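Local atomic coordinates of putative invasin (Yersinia pseudotuberculosis IP 31758, PDB entry 5N40), a protein that probably acts as a bacterial surface adhesin of the invasin family, built from Ig-like domains followed by a C-type lectin-like adhesion domain. Residues L33-S38 with T44-A49; V141-E146 with G182-S187. The protein carries 1 engineered substitution. All blocks are in the same frame, centred on the assembly; numbering follows the deposited sequence.

Interaction 1 (L33-S38 with T44-A49); sequences LTLRDS and TGQTVA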
loop_
_atom_site.group_PDB
_atom_site.type_symbol
_atom_site.label_atom_id
_atom_site.label_comp_id
_atom_site.label_asym_id
_atom_site.label_seq_id
_atom_site.Cartn_x
_atom_site.Cartn_y
_atom_site.Cartn_z
ATOM N N LEU A 33 -34.807 32.601 4.004
ATOM C CA LEU A 33 -35.383 33.331 2.889
ATOM C C LEU A 33 -36.015 34.608 3.413
ATOM O O LEU A 33 -36.820 34.566 4.345
ATOM C CB LEU A 33 -36.445 32.495 2.174
ATOM C CG LEU A 33 -37.278 33.222 1.120
ATOM C CD1 LEU A 33 -36.445 33.545 -0.119
ATOM C CD2 LEU A 33 -38.512 32.401 0.755
ATOM N N THR A 34 -35.663 35.731 2.797
ATOM C CA THR A 34 -36.345 37.007 3.008
ATOM C C THR A 34 -37.163 37.250 1.746
ATOM O O THR A 34 -36.611 37.600 0.702
ATOM C CB THR A 34 -35.347 38.122 3.281
ATOM O OG1 THR A 34 -34.556 37.760 4.423
ATOM C CG2 THR A 34 -36.070 39.462 3.546
ATOM N N LEU A 35 -38.472 37.018 1.837
ATOM C CA LEU A 35 -39.350 37.031 0.675
ATOM C C LEU A 35 -39.959 38.418 0.516
ATOM O O LEU A 35 -40.649 38.910 1.415
ATOM C CB LEU A 35 -40.436 35.965 0.819
ATOM C CG LEU A 35 -41.309 35.717 -0.414
ATOM C CD1 LEU A 35 -40.475 35.266 -1.603
ATOM C CD2 LEU A 35 -42.392 34.691 -0.109
ATOM N N ARG A 36 -39.697 39.050 -0.623
ATOM C CA ARG A 36 -40.068 40.441 -0.848
ATOM C C ARG A 36 -40.712 40.584 -2.216
ATOM O O ARG A 36 -40.385 39.844 -3.150
ATOM C CB ARG A 36 -38.847 41.364 -0.746
ATOM C CG ARG A 36 -38.196 41.379 0.635
ATOM C CD ARG A 36 -39.073 42.137 1.638
ATOM N NE ARG A 36 -38.513 42.208 2.990
ATOM C CZ ARG A 36 -38.733 41.314 3.953
ATOM N NH1 ARG A 36 -39.485 40.239 3.731
ATOM N NH2 ARG A 36 -38.182 41.485 5.148
ATOM N N ASP A 37 -41.645 41.528 -2.320
ATOM C CA ASP A 37 -42.271 41.814 -3.599
ATOM C C ASP A 37 -41.487 42.908 -4.326
ATOM O O ASP A 37 -40.425 43.349 -3.881
ATOM C CB ASP A 37 -43.755 42.166 -3.416
ATOM C CG ASP A 37 -43.991 43.505 -2.703
ATOM O OD1 ASP A 37 -43.071 44.337 -2.606
ATOM O OD2 ASP A 37 -45.132 43.720 -2.233
ATOM N N SER A 38 -42.003 43.326 -5.485
ATOM C CA SER A 38 -41.289 44.279 -6.327
ATOM C C SER A 38 -41.174 45.654 -5.684
ATOM O O SER A 38 -40.368 46.470 -6.144
ATOM C CB SER A 38 -41.988 44.403 -7.677
ATOM O OG SER A 38 -43.321 44.847 -7.507
ATOM N N THR A 44 -46.023 37.600 3.360
ATOM C CA THR A 44 -46.267 36.734 4.505
ATOM C C THR A 44 -47.207 35.587 4.140
ATOM O O THR A 44 -47.904 35.616 3.124
ATOM C CB THR A 44 -46.846 37.552 5.668
ATOM O OG1 THR A 44 -48.105 38.121 5.288
ATOM C CG2 THR A 44 -45.891 38.678 6.055
ATOM N N GLY A 45 -47.204 34.560 4.988
ATOM C CA GLY A 45 -48.161 33.476 4.873
ATOM C C GLY A 45 -47.951 32.546 3.698
ATOM O O GLY A 45 -48.896 31.873 3.279
ATOM N N GLN A 46 -46.743 32.477 3.159
ATOM C CA GLN A 46 -46.492 31.686 1.964
ATOM C C GLN A 46 -46.047 30.263 2.296
ATOM O O GLN A 46 -45.614 29.956 3.410
ATOM C CB GLN A 46 -45.439 32.368 1.096
ATOM C CG GLN A 46 -45.838 33.765 0.668
ATOM C CD GLN A 46 -47.164 33.780 -0.066
ATOM O OE1 GLN A 46 -47.271 33.279 -1.185
ATOM N NE2 GLN A 46 -48.187 34.340 0.572
ATOM N N THR A 47 -46.158 29.394 1.288
ATOM C CA THR A 47 -45.753 27.991 1.381
ATOM C C THR A 47 -44.392 27.871 0.709
ATOM O O THR A 47 -44.294 27.806 -0.520
ATOM C CB THR A 47 -46.797 27.092 0.732
ATOM O OG1 THR A 47 -48.037 27.255 1.434
ATOM C CG2 THR A 47 -46.359 25.615 0.781
ATOM N N VAL A 48 -43.344 27.849 1.528
ATOM C CA VAL A 48 -41.960 27.920 1.076
ATOM C C VAL A 48 -41.286 26.575 1.319
ATOM O O VAL A 48 -41.489 25.943 2.364
ATOM C CB VAL A 48 -41.223 29.057 1.814
ATOM C CG1 VAL A 48 -39.734 29.089 1.467
ATOM C CG2 VAL A 48 -41.873 30.390 1.486
ATOM N N ALA A 49 -40.496 26.133 0.342
ATOM C CA ALA A 49 -39.703 24.918 0.461
ATOM C C ALA A 49 -38.287 25.202 -0.009
ATOM O O ALA A 49 -38.078 25.990 -0.937
ATOM C CB ALA A 49 -40.305 23.767 -0.353
#

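Interaction 2 (V141-E146 with G182-S187); sequences VKMTFE and GQLTVS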
loop_
_atom_site.group_PDB
_atom_site.type_symbol
_atom_site.label_atom_id
_atom_site.label_comp_id
_atom_site.label_asym_id
_atom_site.label_seq_id
_atom_site.Cartn_x
_atom_site.Cartn_y
_atom_site.Cartn_z
ATOM N N VAL A 141 -15.446 8.960 3.942
ATOM C CA VAL A 141 -14.248 9.790 3.997
ATOM C C VAL A 141 -13.325 9.399 2.846
ATOM O O VAL A 141 -12.889 8.244 2.750
ATOM C CB VAL A 141 -13.533 9.639 5.346
ATOM C CG1 VAL A 141 -12.181 10.357 5.324
ATOM C CG2 VAL A 141 -14.409 10.175 6.493
ATOM N N LYS A 142 -13.012 10.365 1.988
ATOM C CA LYS A 142 -12.131 10.118 0.855
ATOM C C LYS A 142 -10.699 9.871 1.324
ATOM O O LYS A 142 -10.176 10.596 2.172
ATOM C CB LYS A 142 -12.174 11.306 -0.104
ATOM C CG LYS A 142 -13.507 11.467 -0.827
ATOM C CD LYS A 142 -13.438 12.638 -1.812
ATOM C CE LYS A 142 -14.721 12.787 -2.611
ATOM N NZ LYS A 142 -14.662 13.957 -3.545
ATOM N N MET A 143 -10.059 8.864 0.731
ATOM C CA MET A 143 -8.751 8.391 1.166
ATOM C C MET A 143 -7.801 8.295 -0.018
ATOM O O MET A 143 -8.212 7.942 -1.129
ATOM C CB MET A 143 -8.868 7.016 1.835
ATOM C CG MET A 143 -7.798 6.733 2.883
ATOM S SD MET A 143 -7.945 7.745 4.371
ATOM C CE MET A 143 -9.580 7.301 4.949
ATOM N N THR A 144 -6.525 8.602 0.227
ATOM C CA THR A 144 -5.456 8.356 -0.735
ATOM C C THR A 144 -4.301 7.670 -0.014
ATOM O O THR A 144 -4.238 7.640 1.219
ATOM C CB THR A 144 -4.944 9.639 -1.401
ATOM O OG1 THR A 144 -4.326 10.466 -0.417
ATOM C CG2 THR A 144 -6.076 10.398 -2.088
ATOM N N PHE A 145 -3.379 7.117 -0.796
ATOM C CA PHE A 145 -2.192 6.461 -0.267
ATOM C C PHE A 145 -0.941 7.021 -0.927
ATOM O O PHE A 145 -0.931 7.330 -2.121
ATOM C CB PHE A 145 -2.236 4.940 -0.481
ATOM C CG PHE A 145 -3.341 4.264 0.263
ATOM C CD1 PHE A 145 -3.184 3.917 1.596
ATOM C CD2 PHE A 145 -4.543 3.990 -0.356
ATOM C CE1 PHE A 145 -4.199 3.301 2.289
ATOM C CE2 PHE A 145 -5.564 3.367 0.337
ATOM C CZ PHE A 145 -5.388 3.031 1.667
ATOM N N GLU A 146 0.128 7.105 -0.138
ATOM C CA GLU A 146 1.401 7.639 -0.604
ATOM C C GLU A 146 2.551 6.845 -0.005
ATOM O O GLU A 146 2.596 6.634 1.211
ATOM C CB GLU A 146 1.535 9.120 -0.228
ATOM C CG GLU A 146 2.738 9.803 -0.845
ATOM C CD GLU A 146 2.780 11.290 -0.558
ATOM O OE1 GLU A 146 2.084 11.743 0.375
ATOM O OE2 GLU A 146 3.515 12.002 -1.267
ATOM N N GLY A 182 -16.890 3.129 8.667
ATOM C CA GLY A 182 -15.689 3.932 8.721
ATOM C C GLY A 182 -14.429 3.214 8.292
ATOM O O GLY A 182 -13.327 3.686 8.596
ATOM N N GLN A 183 -14.552 2.096 7.582
ATOM C CA GLN A 183 -13.405 1.281 7.206
ATOM C C GLN A 183 -13.200 1.268 5.696
ATOM O O GLN A 183 -14.158 1.300 4.917
ATOM C CB GLN A 183 -13.569 -0.156 7.715
ATOM C CG GLN A 183 -13.758 -0.261 9.210
ATOM C CD GLN A 183 -13.679 -1.698 9.693
ATOM O OE1 GLN A 183 -13.356 -2.602 8.923
ATOM N NE2 GLN A 183 -13.978 -1.915 10.970
ATOM N N LEU A 184 -11.935 1.237 5.295
ATOM C CA LEU A 184 -11.534 1.030 3.906
ATOM C C LEU A 184 -10.470 -0.054 3.903
ATOM O O LEU A 184 -9.408 0.129 4.505
ATOM C CB LEU A 184 -10.990 2.322 3.289
ATOM C CG LEU A 184 -10.265 2.196 1.947
ATOM C CD1 LEU A 184 -11.201 1.665 0.883
ATOM C CD2 LEU A 184 -9.667 3.534 1.527
ATOM N N THR A 185 -10.745 -1.172 3.232
ATOM C CA THR A 185 -9.791 -2.275 3.145
ATOM C C THR A 185 -9.354 -2.455 1.698
ATOM O O THR A 185 -10.191 -2.515 0.788
ATOM C CB THR A 185 -10.380 -3.578 3.692
ATOM O OG1 THR A 185 -10.651 -3.434 5.094
ATOM C CG2 THR A 185 -9.404 -4.739 3.510
ATOM N N VAL A 186 -8.037 -2.549 1.493
ATOM C CA VAL A 186 -7.457 -2.670 0.164
ATOM C C VAL A 186 -6.428 -3.793 0.168
ATOM O O VAL A 186 -5.915 -4.203 1.213
ATOM C CB VAL A 186 -6.810 -1.351 -0.311
ATOM C CG1 VAL A 186 -7.845 -0.232 -0.330
ATOM C CG2 VAL A 186 -5.628 -0.970 0.573
ATOM N N SER A 187 -6.130 -4.278 -1.034
ATOM C CA SER A 187 -5.173 -5.354 -1.249
ATOM C C SER A 187 -3.862 -4.767 -1.755
ATOM O O SER A 187 -3.837 -4.098 -2.797
ATOM C CB SER A 187 -5.731 -6.370 -2.242
ATOM O OG SER A 187 -4.844 -7.457 -2.393
#

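Interaction 1 (L33-S38 with T44-A49)
L33 meets V48 across the inside of the first Ig-like domain, CD2 of the leucine lying 3.6 Å from CG1 of the valine and 4.0 Å from its CG2, so one methyl addresses both prongs of the valine. The two side chains approach at a slant. L33 points toward 44-49 from its CB onward, and with CG opposite the backbone nitrogen (chi1 171°), CD2 comes to lie against the valine. Two residues on, L35 makes the second touch: its CD2 packs on the aliphatic part of Q46, 3.7 Å from CG and 4.0 Å from CB, the two chains running nearly at right angles.

The far end of Q46 is fixed by its own amide. The chain bends at chi2 (-56°) and folds back, and NE2 donates to the carbonyl O of T44 at 2.9 Å, almost straight at 174°, reaching that oxygen from above the carbonyl plane. Its polar end is thus turned toward its own loop while its methylenes face the leucine. Outside the pair, Y68 lies against both L35 and V48 and its hydroxyl is hydrogen-bonded to the backbone N of Q46; V85 touches L33 and V48 together. Within 33-38, T34 CG2 sits over one face of the R36 guanidinium, and R36 NH1 binds the O of L35 at 2.9 Å, again from above the carbonyl plane, as well as S65 O.

Strand 28-34 lies inside the sheet and 48-52 at its edge; L35 and V43 are joined by a backbone hydrogen bond where the loop returns. No hydrogen bond joins the two segments themselves; the contact probably rests on van der Waals packing and on the shielding of L33 and L35 from water.

Interaction 2 (V141-E146 with G182-S187)
Every touch between M143 or F145 and the strand facing them is apolar; no hydrogen bond crosses the gap. The tightest is M143 on L184: CD2 of the leucine sits 3.6 Å from CB of the methionine, so it is the root of the M143 side chain that is met. M143 is modelled in two conformers, and in one of them its chain and that of L184 slide past each other in opposite senses. With CG of L184 opposite its backbone N (chi1 168°), CD2 is thrown forward between M143 and the F145 ring, whose CE2 it approaches at 4.3 Å. V186 comes at that ring from the opposing strand, CG2 to CZ at 4.2 Å. Both methyls reach the ring obliquely.

This is the inside of a beta sandwich of immunoglobulin type. Strand 142-151 belongs to one sheet and 183-189 to the other; the segments 142-146 and 183-187 run in roughly the same direction, 35° apart, with their axes 9.5 Å from each other at closest. Alternation along each strand sorts the side chains: M143, F145, L184 and V186 look inward, while K142, T144, Q183 and T185 look outward.

Aromatic packing adds to the filling, since F174 meets F145 edge-to-face and also touches L184 and V186; F145 also touches V127 and I166.

Among the polar bonds, E146 forms a salt bridge with R201, and T185, which points outward, hydrogen-bonds through OG1 to T126 OG1.

How the interactions relate
Interaction 1 comes first along the chain and is complete before interaction 2 begins. They sit in successive Ig-like domains, the first in the invasin domain 3-like part and the second in the bacterial Ig-like part that follows, their centres 45 Å apart and their nearest atoms about 26 Å apart. They share no strand and no sheet. Interaction 1 lies toward the far N-terminal end of the elongated molecule, 54 Å from the chain centre, whereas interaction 2 is only 10 Å from it. Each packs side chains between strands or loops of its own domain, consistent with separately folded units strung into a rod that carries the C-terminal lectin-like adhesion domain.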